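Local coordinates for halogenase PltM (Pseudomonas fluorescens, PDB 6BZN), which is a flavin-dependent halogenase that halogenates phenolic compounds and is unusually versatile in the substrates and halides it uses, at residues 27-32 / 196-201; 167-172 / 200-205; 337-342 / 362-367. All blocks are in the same frame, centred on the assembly; numbering follows the deposited sequence.

How the contacts relate
The three contacts lie on the same side of the chain's centre, in and around the parallel sheet built on strand 24-29. Contacts 1 and 2 both use helix 198-203; their centres are about 11 Å apart and they share Ser-200 and Arg-201. Both close when the chain reaches that helix, and contact 3 opens later. Contact 3 lies about 12 Å from contact 1 and about 16 Å from contact 2, centre to centre. It packs helix 352-374 on strand 336-338, an outer strand of the sheet that contact 1 also reaches. Leu-338 faces helix 198-203 while Cys-337 faces helix 352-374. Together the contacts pack helices and an outlying strand onto the sheet of the flavin-binding part.

Contact 1: 27-32 / 196-201; sequences IIIGSG and GSPLSR
Ile-29 reaches from the end of strand 24-29 to Pro-198 and Leu-199, in the first turn of helix 198-203. The turn is led in by Gly-196, a residue that binds FAD in another structure of this protein, though no FAD is bound in this model. Ser-197 follows as the N-cap of the helix. Its OG is hydrogen-bonded to Asp-191, but its exact place is doubtful. Pro-198 comes next and meets Ile-29 tip to tip. The closest pair is Ile-29 CD1 to Pro-198 CG at 3.8 Å. Ile-29 CG2 also comes within 4.1 Å of Pro-198 CG, so both branches of the isoleucine bear on the ring. Ile-29 CB already points toward the helix, and CG1 lies anti to the carbonyl carbon (chi1 -54°), which brings CD1 to Pro-198 CG. Strand 24-29 is the middle strand of a parallel, Rossmann-type sheet. It runs into the loop of Gly-30 and Gly-32, consistent with the GxGxxG motif of dinucleotide-binding proteins. Leu-199 adds a looser apolar touch, its CG 4.4 Å from Ile-29 CD1, and packs on Ile-189 of strand 188-191. Arg-201 folds back on its own segment, with one guanidinium face over Pro-198 CA, offset toward the rim.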
ATOM      1  N   ILE A  27      -0.616 -23.484  -7.159  1.00 13.09           N
ATOM      2  CA  ILE A  27      -0.001 -22.653  -8.185  1.00 12.74           C
ATOM      3  C   ILE A  27      -0.235 -21.195  -7.802  1.00 12.51           C
ATOM      4  O   ILE A  27      -1.344 -20.807  -7.386  1.00 12.33           O
ATOM      5  CB  ILE A  27      -0.550 -22.976  -9.587  1.00 13.19           C
ATOM      6  CG1 ILE A  27      -0.012 -24.336 -10.034  1.00 13.49           C
ATOM      7  CG2 ILE A  27      -0.137 -21.924 -10.607  1.00 13.45           C
ATOM      8  CD1 ILE A  27      -0.791 -24.984 -11.158  1.00 14.13           C
ATOM      9  N   ILE A  28       0.819 -20.392  -7.919  1.00 11.73           N
ATOM     10  CA  ILE A  28       0.770 -18.965  -7.627  1.00 11.52           C
ATOM     11  C   ILE A  28       1.139 -18.218  -8.904  1.00 12.04           C
ATOM     12  O   ILE A  28       2.202 -18.460  -9.459  1.00 11.87           O
ATOM     13  CB  ILE A  28       1.749 -18.579  -6.508  1.00 11.72           C
ATOM     14  CG1 ILE A  28       1.368 -19.294  -5.208  1.00 12.03           C
ATOM     15  CG2 ILE A  28       1.720 -17.072  -6.250  1.00 11.59           C
ATOM     16  CD1 ILE A  28       2.391 -19.162  -4.109  1.00 12.65           C
ATOM     17  N   ILE A  29       0.256 -17.341  -9.371  1.00 12.79           N
ATOM     18  CA  ILE A  29       0.540 -16.485 -10.517  1.00 13.67           C
ATOM     19  C   ILE A  29       1.138 -15.178  -9.990  1.00 13.99           C
ATOM     20  O   ILE A  29       0.495 -14.478  -9.210  1.00 14.16           O
ATOM     21  CB  ILE A  29      -0.713 -16.175 -11.355  1.00 15.30           C
ATOM     22  CG1 ILE A  29      -1.429 -17.464 -11.790  1.00 16.32           C
ATOM     23  CG2 ILE A  29      -0.333 -15.399 -12.613  1.00 15.40           C
ATOM     24  CD1 ILE A  29      -2.878 -17.212 -12.130  1.00 17.76           C
ATOM     25  N   GLY A  30       2.356 -14.854 -10.432  1.00 13.87           N
ATOM     26  CA  GLY A  30       3.067 -13.635 -10.035  1.00 14.29           C
ATOM     27  C   GLY A  30       4.216 -13.926  -9.079  1.00 14.53           C
ATOM     28  O   GLY A  30       4.031 -14.583  -8.052  1.00 14.59           O
ATOM     29  N   SER A  31       5.410 -13.444  -9.406  1.00 14.64           N
ATOM     30  CA  SER A  31       6.591 -13.723  -8.612  1.00 14.63           C
ATOM     31  C   SER A  31       7.120 -12.446  -7.957  1.00 15.18           C
ATOM     32  O   SER A  31       8.290 -12.413  -7.564  1.00 15.81           O
ATOM     33  CB  SER A  31       7.679 -14.349  -9.491  1.00 15.45           C
ATOM     34  OG  SER A  31       8.141 -13.418 -10.469  1.00 16.61           O
ATOM     35  N   GLY A  32       6.273 -11.414  -7.849  1.00 14.60           N
ATOM     36  CA  GLY A  32       6.577 -10.203  -7.099  1.00 14.26           C
ATOM     37  C   GLY A  32       6.475 -10.493  -5.608  1.00 14.49           C
ATOM     38  O   GLY A  32       6.260 -11.633  -5.199  1.00 13.85           O
ATOM     39  N   GLY A 196      -2.901  -7.021 -14.274  1.00 38.84           N
ATOM     40  CA  GLY A 196      -2.931  -8.129 -15.243  1.00 38.34           C
ATOM     41  C   GLY A 196      -3.390  -9.495 -14.734  1.00 37.34           C
ATOM     42  O   GLY A 196      -3.126 -10.509 -15.370  1.00 35.10           O
ATOM     43  N   SER A 197      -4.077  -9.529 -13.597  1.00 37.59           N
ATOM     44  CA  SER A 197      -4.674 -10.764 -13.060  1.00 37.33           C
ATOM     45  C   SER A 197      -5.446 -11.566 -14.144  1.00 39.80           C
ATOM     46  O   SER A 197      -6.530 -11.148 -14.554  1.00 40.69           O
ATOM     47  CB  SER A 197      -5.612 -10.404 -11.904  1.00 36.11           C
ATOM     48  OG  SER A 197      -6.477 -11.476 -11.558  1.00 35.67           O
ATOM     49  N   PRO A 198      -4.888 -12.708 -14.609  1.00 39.87           N
ATOM     50  CA  PRO A 198      -5.560 -13.484 -15.668  1.00 39.16           C
ATOM     51  C   PRO A 198      -6.796 -14.250 -15.166  1.00 37.40           C
ATOM     52  O   PRO A 198      -7.705 -14.547 -15.962  1.00 36.35           O
ATOM     53  CB  PRO A 198      -4.470 -14.451 -16.130  1.00 40.25           C
ATOM     54  CG  PRO A 198      -3.682 -14.698 -14.888  1.00 40.78           C
ATOM     55  CD  PRO A 198      -3.659 -13.387 -14.137  1.00 39.40           C
ATOM     56  N   LEU A 199      -6.826 -14.555 -13.865  1.00 34.04           N
ATOM     57  CA  LEU A 199      -8.021 -15.072 -13.224  1.00 32.43           C
ATOM     58  C   LEU A 199      -9.063 -14.008 -13.144  1.00 30.66           C
ATOM     59  O   LEU A 199     -10.222 -14.289 -13.356  1.00 29.05           O
ATOM     60  CB  LEU A 199      -7.766 -15.593 -11.802  1.00 32.42           C
ATOM     61  CG  LEU A 199      -7.220 -17.005 -11.698  1.00 30.95           C
ATOM     62  CD1 LEU A 199      -6.987 -17.326 -10.246  1.00 31.16           C
ATOM     63  CD2 LEU A 199      -8.193 -18.000 -12.313  1.00 31.14           C
ATOM     64  N   SER A 200      -8.664 -12.782 -12.810  1.00 29.30           N
ATOM     65  CA  SER A 200      -9.634 -11.720 -12.751  1.00 29.10           C
ATOM     66  C   SER A 200     -10.291 -11.549 -14.115  1.00 26.22           C
ATOM     67  O   SER A 200     -11.516 -11.467 -14.189  1.00 28.29           O
ATOM     68  CB  SER A 200      -9.042 -10.389 -12.276  1.00 30.16           C
ATOM     69  OG  SER A 200     -10.023  -9.363 -12.343  1.00 32.46           O
ATOM     70  N   ARG A 201      -9.495 -11.528 -15.182  1.00 25.99           N
ATOM     71  CA  ARG A 201     -10.049 -11.357 -16.537  1.00 25.92           C
ATOM     72  C   ARG A 201     -11.001 -12.499 -16.875  1.00 22.67           C
ATOM     73  O   ARG A 201     -12.116 -12.262 -17.336  1.00 23.27           O
ATOM     74  CB  ARG A 201      -8.939 -11.251 -17.596  1.00 28.73           C
ATOM     75  CG  ARG A 201      -8.064 -10.008 -17.475  1.00 31.73           C
ATOM     76  CD  ARG A 201      -7.175  -9.802 -18.694  1.00 34.31           C
ATOM     77  NE  ARG A 201      -6.338 -10.977 -18.966  1.00 36.85           N
ATOM     78  CZ  ARG A 201      -5.028 -11.114 -18.708  1.00 39.35           C
ATOM     79  NH1 ARG A 201      -4.294 -10.138 -18.161  1.00 40.12           N
ATOM     80  NH2 ARG A 201      -4.432 -12.269 -19.016  1.00 40.52           N
TER

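Contact 2: 167-172 / 200-205; sequences ISLNDD and SRQLGL
Gln-202 and Ile-167 make the polar half of this contact, and Leu-169 and Leu-203 the apolar half. The amide of Gln-202 reaches Ile-167 O directly and Ile-167 N through a water. Its NE2 donates to Ile-167 O at 3.0 Å, with an N-H...O angle of 151°. The donor is tilted 34° from the carbonyl plane. The water accepts from Ile-167 N at 2.9 Å and donates to Gln-202 OE1 at 2.9 Å. The amide also rests on the Ile-167 side chain, with OE1 3.6 Å from CB. Gln-202 CG sits between the backbone N and the carbonyl carbon (chi1 89°), and the chain beyond it is extended, which carries the amide to the strand.

The apolar contact lies beside this pair. Leu-169 CD1 touches Leu-203 CD2 at 3.8 Å, the two side chains crossing at about a right angle. Ile-167 and Leu-169 point toward the helix, as alternate residues of a strand do. The Ser-168 side chain points away, and its backbone pairs with Glu-175 of strand 173-178.

Strand 164-170 is an outer strand of a three-stranded antiparallel sheet. The amide takes the C=O of Ile-167 and the water its N-H. Using both ends of the amide, donor and acceptor, is likely to fix which way it is turned.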
ATOM      1  N   ILE A 167      -6.362 -21.442 -17.939  1.00 17.41           N
ATOM      2  CA  ILE A 167      -6.494 -21.896 -16.565  1.00 17.56           C
ATOM      3  C   ILE A 167      -7.864 -22.537 -16.435  1.00 17.80           C
ATOM      4  O   ILE A 167      -8.881 -21.855 -16.600  1.00 18.26           O
ATOM      5  CB  ILE A 167      -6.355 -20.729 -15.557  1.00 17.32           C
ATOM      6  CG1 ILE A 167      -4.989 -20.049 -15.718  1.00 17.66           C
ATOM      7  CG2 ILE A 167      -6.507 -21.232 -14.130  1.00 17.09           C
ATOM      8  CD1 ILE A 167      -4.870 -18.704 -15.014  1.00 17.65           C
ATOM      9  N   SER A 168      -7.887 -23.841 -16.158  1.00 17.80           N
ATOM     10  CA  SER A 168      -9.147 -24.573 -15.999  1.00 19.18           C
ATOM     11  C   SER A 168      -9.409 -24.804 -14.529  1.00 17.91           C
ATOM     12  O   SER A 168      -8.537 -25.263 -13.805  1.00 17.45           O
ATOM     13  CB  SER A 168      -9.103 -25.907 -16.761  1.00 20.46           C
ATOM     14  OG  SER A 168      -8.958 -25.647 -18.151  1.00 24.47           O
ATOM     15  N   LEU A 169     -10.613 -24.472 -14.086  1.00 17.60           N
ATOM     16  CA  LEU A 169     -11.002 -24.643 -12.702  1.00 18.56           C
ATOM     17  C   LEU A 169     -12.022 -25.777 -12.661  1.00 19.57           C
ATOM     18  O   LEU A 169     -13.115 -25.647 -13.199  1.00 19.56           O
ATOM     19  CB  LEU A 169     -11.587 -23.346 -12.158  1.00 18.33           C
ATOM     20  CG  LEU A 169     -10.675 -22.115 -12.182  1.00 18.73           C
ATOM     21  CD1 LEU A 169     -11.483 -20.858 -11.889  1.00 18.58           C
ATOM     22  CD2 LEU A 169      -9.533 -22.272 -11.184  1.00 18.95           C
ATOM     23  N   ASN A 170     -11.648 -26.894 -12.049  1.00 22.06           N
ATOM     24  CA  ASN A 170     -12.461 -28.119 -12.088  1.00 24.10           C
ATOM     25  C   ASN A 170     -12.904 -28.419 -10.678  1.00 23.70           C
ATOM     26  O   ASN A 170     -12.411 -27.802  -9.743  1.00 23.02           O
ATOM     27  CB  ASN A 170     -11.634 -29.292 -12.647  1.00 24.87           C
ATOM     28  CG  ASN A 170     -10.871 -28.922 -13.915  1.00 28.53           C
ATOM     29  OD1 ASN A 170      -9.635 -29.054 -13.986  1.00 31.21           O
ATOM     30  ND2 ASN A 170     -11.598 -28.454 -14.924  1.00 27.11           N
ATOM     31  N   ASP A 171     -13.804 -29.382 -10.505  1.00 22.92           N
ATOM     32  CA  ASP A 171     -14.188 -29.792  -9.146  1.00 23.82           C
ATOM     33  C   ASP A 171     -13.108 -30.610  -8.419  1.00 23.87           C
ATOM     34  O   ASP A 171     -13.204 -30.782  -7.214  1.00 23.20           O
ATOM     35  CB  ASP A 171     -15.565 -30.505  -9.111  1.00 25.46           C
ATOM     36  CG  ASP A 171     -15.564 -31.844  -9.821  1.00 27.37           C
ATOM     37  OD1 ASP A 171     -14.517 -32.218 -10.398  1.00 30.20           O
ATOM     38  OD2 ASP A 171     -16.618 -32.528  -9.787  1.00 27.97           O
ATOM     39  N   ASP A 172     -12.085 -31.094  -9.129  1.00 24.71           N
ATOM     40  CA  ASP A 172     -10.986 -31.848  -8.496  1.00 26.01           C
ATOM     41  C   ASP A 172      -9.610 -31.147  -8.565  1.00 24.40           C
ATOM     42  O   ASP A 172      -8.589 -31.761  -8.257  1.00 24.30           O
ATOM     43  CB  ASP A 172     -10.914 -33.292  -9.041  1.00 29.87           C
ATOM     44  CG  ASP A 172     -10.735 -33.361 -10.542  1.00 32.16           C
ATOM     45  OD1 ASP A 172     -10.660 -32.297 -11.203  1.00 34.43           O
ATOM     46  OD2 ASP A 172     -10.685 -34.499 -11.062  1.00 37.24           O
ATOM     47  N   SER A 200      -8.664 -12.782 -12.810  1.00 29.30           N
ATOM     48  CA  SER A 200      -9.634 -11.720 -12.751  1.00 29.10           C
ATOM     49  C   SER A 200     -10.291 -11.549 -14.115  1.00 26.22           C
ATOM     50  O   SER A 200     -11.516 -11.467 -14.189  1.00 28.29           O
ATOM     51  CB  SER A 200      -9.042 -10.389 -12.276  1.00 30.16           C
ATOM     52  OG  SER A 200     -10.023  -9.363 -12.343  1.00 32.46           O
ATOM     53  N   ARG A 201      -9.495 -11.528 -15.182  1.00 25.99           N
ATOM     54  CA  ARG A 201     -10.049 -11.357 -16.537  1.00 25.92           C
ATOM     55  C   ARG A 201     -11.001 -12.499 -16.875  1.00 22.67           C
ATOM     56  O   ARG A 201     -12.116 -12.262 -17.336  1.00 23.27           O
ATOM     57  CB  ARG A 201      -8.939 -11.251 -17.596  1.00 28.73           C
ATOM     58  CG  ARG A 201      -8.064 -10.008 -17.475  1.00 31.73           C
ATOM     59  CD  ARG A 201      -7.175  -9.802 -18.694  1.00 34.31           C
ATOM     60  NE  ARG A 201      -6.338 -10.977 -18.966  1.00 36.85           N
ATOM     61  CZ  ARG A 201      -5.028 -11.114 -18.708  1.00 39.35           C
ATOM     62  NH1 ARG A 201      -4.294 -10.138 -18.161  1.00 40.12           N
ATOM     63  NH2 ARG A 201      -4.432 -12.269 -19.016  1.00 40.52           N
ATOM     64  N   GLN A 202     -10.600 -13.736 -16.594  1.00 20.91           N
ATOM     65  CA  GLN A 202     -11.417 -14.884 -17.022  1.00 19.91           C
ATOM     66  C   GLN A 202     -12.654 -15.116 -16.136  1.00 19.58           C
ATOM     67  O   GLN A 202     -13.639 -15.706 -16.588  1.00 19.08           O
ATOM     68  CB  GLN A 202     -10.552 -16.132 -17.134  1.00 20.60           C
ATOM     69  CG  GLN A 202     -10.421 -16.966 -15.871  1.00 20.38           C
ATOM     70  CD  GLN A 202      -9.503 -18.157 -16.070  1.00 20.74           C
ATOM     71  OE1 GLN A 202      -8.497 -18.057 -16.765  1.00 22.89           O
ATOM     72  NE2 GLN A 202      -9.866 -19.298 -15.493  1.00 20.73           N
ATOM     73  N   LEU A 203     -12.613 -14.655 -14.883  1.00 19.62           N
ATOM     74  CA  LEU A 203     -13.708 -14.900 -13.944  1.00 19.60           C
ATOM     75  C   LEU A 203     -14.780 -13.838 -13.952  1.00 18.26           C
ATOM     76  O   LEU A 203     -15.835 -14.048 -13.367  1.00 18.31           O
ATOM     77  CB  LEU A 203     -13.188 -15.039 -12.517  1.00 21.45           C
ATOM     78  CG  LEU A 203     -12.381 -16.307 -12.216  1.00 22.33           C
ATOM     79  CD1 LEU A 203     -11.711 -16.156 -10.864  1.00 23.03           C
ATOM     80  CD2 LEU A 203     -13.274 -17.524 -12.266  1.00 23.34           C
ATOM     81  N   GLY A 204     -14.506 -12.697 -14.566  1.00 16.95           N
ATOM     82  CA  GLY A 204     -15.488 -11.641 -14.689  1.00 17.31           C
ATOM     83  C   GLY A 204     -15.854 -10.979 -13.374  1.00 17.47           C
ATOM     84  O   GLY A 204     -17.011 -10.606 -13.176  1.00 17.33           O
ATOM     85  N   LEU A 205     -14.884 -10.843 -12.462  1.00 16.77           N
ATOM     86  CA  LEU A 205     -15.184 -10.273 -11.139  1.00 17.77           C
ATOM     87  C   LEU A 205     -14.852  -8.780 -10.994  1.00 16.82           C
ATOM     88  O   LEU A 205     -15.340  -8.150 -10.066  1.00 16.14           O
ATOM     89  CB  LEU A 205     -14.489 -11.073 -10.032  1.00 18.99           C
ATOM     90  CG  LEU A 205     -14.720 -12.592 -10.090  1.00 19.76           C
ATOM     91  CD1 LEU A 205     -13.725 -13.342  -9.222  1.00 20.99           C
ATOM     92  CD2 LEU A 205     -16.138 -12.906  -9.691  1.00 20.28           C
TER
HETATM   93  O   HOH W   1      -8.445 -19.794 -19.114  1.00 26.73           O

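Contact 3: 337-342 / 362-367; sequences CLLPQA and LRLAPK
Leu-364 brings the fork of its two methyl groups against Cys-337 and Leu-339. Its CG is anti to the backbone N (chi1 177°), and chi2 of 65° turns CD2 between the two partners. That methyl does most of the touching. It lies 3.6 Å from Cys-337 SG and 3.9 Å from Leu-339 CD2. The other methyl, CD1, stays on the cysteine, 3.9 Å from its SG. The sulfur therefore meets both tips of the fork, and Cys-337 CB comes 4.1 Å from each of them. Cys-337 SG is itself anti to its backbone N (chi1 171°), on a CB that already points toward the helix, which sets the sulfur against the leucine. Leu-339 behaves differently. Its CB does not head for the helix, but the end of the chain comes nearer, and its CD2 meets Leu-364 with the two side chains crossing at about a right angle. All three residues are buried and the contact between them is apolar. Replacing Leu-364 with an alanine would probably open a gap beside Cys-337 SG and leave the CD2 methyl of Leu-339 without this partner.

Leu-339 is also the N-cap of the short helix 340-343, whose Gln-341 binds FAD in another structure of this protein; none is bound here. The side chain of Leu-339 lies about 4 Å from that of Ala-34, another FAD-binding residue. Leu-364 lies two residues before Pro-366, where helix 352-374 is kinked. Around the contact, helix 383-406 packs on Cys-337 through Val-385, and Ile-361 of helix 352-374 touches Leu-339. The backbone of Cys-337 pairs with strand 188-191, so helix 352-374 packs on an outer strand of the parallel sheet.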
ATOM      1  N   CYS A 337      -8.063 -18.107  -5.124  1.00 14.37           N
ATOM      2  CA  CYS A 337      -8.128 -16.861  -4.380  1.00 14.39           C
ATOM      3  C   CYS A 337      -7.340 -15.820  -5.159  1.00 14.17           C
ATOM      4  O   CYS A 337      -6.238 -16.103  -5.659  1.00 12.94           O
ATOM      5  CB  CYS A 337      -7.556 -17.020  -2.978  1.00 14.98           C
ATOM      6  SG  CYS A 337      -7.356 -15.447  -2.087  1.00 17.15           S
ATOM      7  N   LEU A 338      -7.933 -14.635  -5.287  1.00 13.74           N
ATOM      8  CA  LEU A 338      -7.238 -13.467  -5.792  1.00 14.19           C
ATOM      9  C   LEU A 338      -6.671 -12.727  -4.595  1.00 13.82           C
ATOM     10  O   LEU A 338      -7.402 -12.393  -3.664  1.00 12.80           O
ATOM     11  CB  LEU A 338      -8.186 -12.528  -6.540  1.00 15.58           C
ATOM     12  CG  LEU A 338      -8.580 -12.859  -7.977  1.00 17.91           C
ATOM     13  CD1 LEU A 338      -8.993 -14.293  -8.171  1.00 18.42           C
ATOM     14  CD2 LEU A 338      -9.650 -11.894  -8.458  1.00 18.49           C
ATOM     15  N   LEU A 339      -5.372 -12.471  -4.621  1.00 12.94           N
ATOM     16  CA  LEU A 339      -4.783 -11.588  -3.628  1.00 13.43           C
ATOM     17  C   LEU A 339      -5.215 -10.136  -3.895  1.00 12.91           C
ATOM     18  O   LEU A 339      -5.821  -9.837  -4.937  1.00 12.17           O
ATOM     19  CB  LEU A 339      -3.265 -11.761  -3.596  1.00 13.80           C
ATOM     20  CG  LEU A 339      -2.739 -13.044  -2.955  1.00 14.29           C
ATOM     21  CD1 LEU A 339      -1.217 -12.979  -2.948  1.00 14.56           C
ATOM     22  CD2 LEU A 339      -3.250 -13.279  -1.545  1.00 14.76           C
ATOM     23  N   PRO A 340      -4.944  -9.221  -2.941  1.00 13.18           N
ATOM     24  CA  PRO A 340      -5.525  -7.873  -3.082  1.00 13.39           C
ATOM     25  C   PRO A 340      -5.242  -7.114  -4.361  1.00 13.67           C
ATOM     26  O   PRO A 340      -6.184  -6.574  -4.924  1.00 13.32           O
ATOM     27  CB  PRO A 340      -4.976  -7.137  -1.867  1.00 12.99           C
ATOM     28  CG  PRO A 340      -4.952  -8.217  -0.840  1.00 12.97           C
ATOM     29  CD  PRO A 340      -4.423  -9.420  -1.579  1.00 12.73           C
ATOM     30  N   GLN A 341      -4.010  -7.089  -4.860  1.00 14.88           N
ATOM     31  CA  GLN A 341      -3.747  -6.377  -6.129  1.00 16.57           C
ATOM     32  C   GLN A 341      -4.576  -6.896  -7.309  1.00 16.36           C
ATOM     33  O   GLN A 341      -4.990  -6.111  -8.174  1.00 16.32           O
ATOM     34  CB  GLN A 341      -2.270  -6.438  -6.519  1.00 19.11           C
ATOM     35  CG  GLN A 341      -1.348  -5.613  -5.661  1.00 21.59           C
ATOM     36  CD  GLN A 341      -1.452  -4.112  -5.925  1.00 25.80           C
ATOM     37  OE1 GLN A 341      -1.744  -3.340  -5.009  1.00 28.23           O
ATOM     38  NE2 GLN A 341      -1.174  -3.688  -7.165  1.00 28.41           N
ATOM     39  N   ALA A 342      -4.796  -8.208  -7.349  1.00 14.58           N
ATOM     40  CA  ALA A 342      -5.643  -8.812  -8.365  1.00 14.63           C
ATOM     41  C   ALA A 342      -7.139  -8.505  -8.152  1.00 14.43           C
ATOM     42  O   ALA A 342      -7.922  -8.642  -9.084  1.00 15.65           O
ATOM     43  CB  ALA A 342      -5.409 -10.309  -8.412  1.00 14.54           C
ATOM     44  N   LEU A 362      -1.455 -13.234   5.232  1.00 12.96           N
ATOM     45  CA  LEU A 362      -1.468 -13.697   6.602  1.00 13.98           C
ATOM     46  C   LEU A 362      -2.775 -14.402   6.972  1.00 13.60           C
ATOM     47  O   LEU A 362      -2.766 -15.406   7.693  1.00 14.14           O
ATOM     48  CB  LEU A 362      -1.211 -12.494   7.497  1.00 14.80           C
ATOM     49  CG  LEU A 362      -0.847 -12.624   8.959  1.00 16.29           C
ATOM     50  CD1 LEU A 362       0.283 -13.607   9.210  1.00 16.40           C
ATOM     51  CD2 LEU A 362      -0.488 -11.218   9.430  1.00 16.57           C
ATOM     52  N   ARG A 363      -3.891 -13.901   6.452  1.00 13.10           N
ATOM     53  CA  ARG A 363      -5.186 -14.531   6.657  1.00 12.70           C
ATOM     54  C   ARG A 363      -5.390 -15.776   5.792  1.00 12.56           C
ATOM     55  O   ARG A 363      -5.960 -16.759   6.266  1.00 12.28           O
ATOM     56  CB  ARG A 363      -6.308 -13.541   6.365  1.00 13.25           C
ATOM     57  CG  ARG A 363      -6.415 -12.423   7.380  1.00 13.78           C
ATOM     58  CD  ARG A 363      -7.366 -11.350   6.902  1.00 14.36           C
ATOM     59  NE  ARG A 363      -7.624 -10.311   7.904  1.00 15.20           N
ATOM     60  CZ  ARG A 363      -8.560 -10.366   8.859  1.00 15.54           C
ATOM     61  NH1 ARG A 363      -9.347 -11.427   9.007  1.00 15.62           N
ATOM     62  NH2 ARG A 363      -8.714  -9.336   9.686  1.00 16.29           N
ATOM     63  N   LEU A 364      -4.952 -15.720   4.537  1.00 11.75           N
ATOM     64  CA  LEU A 364      -5.178 -16.811   3.577  1.00 12.26           C
ATOM     65  C   LEU A 364      -4.336 -18.066   3.847  1.00 12.49           C
ATOM     66  O   LEU A 364      -4.839 -19.192   3.730  1.00 12.75           O
ATOM     67  CB  LEU A 364      -4.906 -16.307   2.146  1.00 11.93           C
ATOM     68  CG  LEU A 364      -5.035 -17.337   1.018  1.00 12.02           C
ATOM     69  CD1 LEU A 364      -6.462 -17.834   0.863  1.00 11.81           C
ATOM     70  CD2 LEU A 364      -4.493 -16.742  -0.284  1.00 12.46           C
ATOM     71  N   ALA A 365      -3.056 -17.886   4.166  1.00 12.90           N
ATOM     72  CA  ALA A 365      -2.105 -19.006   4.161  1.00 13.46           C
ATOM     73  C   ALA A 365      -2.495 -20.131   5.139  1.00 14.19           C
ATOM     74  O   ALA A 365      -2.470 -21.291   4.748  1.00 14.16           O
ATOM     75  CB  ALA A 365      -0.672 -18.535   4.390  1.00 13.16           C
ATOM     76  N   PRO A 366      -2.915 -19.790   6.378  1.00 14.62           N
ATOM     77  CA  PRO A 366      -3.362 -20.846   7.298  1.00 14.77           C
ATOM     78  C   PRO A 366      -4.565 -21.612   6.783  1.00 15.07           C
ATOM     79  O   PRO A 366      -4.664 -22.818   7.030  1.00 15.73           O
ATOM     80  CB  PRO A 366      -3.725 -20.074   8.573  1.00 14.70           C
ATOM     81  CG  PRO A 366      -2.888 -18.854   8.502  1.00 14.95           C
ATOM     82  CD  PRO A 366      -2.916 -18.480   7.050  1.00 14.86           C
ATOM     83  N   LYS A 367      -5.447 -20.934   6.042  1.00 14.52           N
ATOM     84  CA  LYS A 367      -6.629 -21.578   5.485  1.00 14.58           C
ATOM     85  C   LYS A 367      -6.274 -22.500   4.330  1.00 14.57           C
ATOM     86  O   LYS A 367      -6.882 -23.546   4.166  1.00 14.26           O
ATOM     87  CB  LYS A 367      -7.655 -20.529   5.060  1.00 15.25           C
ATOM     88  CG  LYS A 367      -8.095 -19.650   6.221  1.00 15.25           C
ATOM     89  CD  LYS A 367      -9.063 -18.581   5.776  1.00 16.08           C
ATOM     90  CE  LYS A 367      -9.378 -17.595   6.897  1.00 17.00           C
ATOM     91  NZ  LYS A 367     -10.106 -18.269   8.005  1.00 17.83           N
TER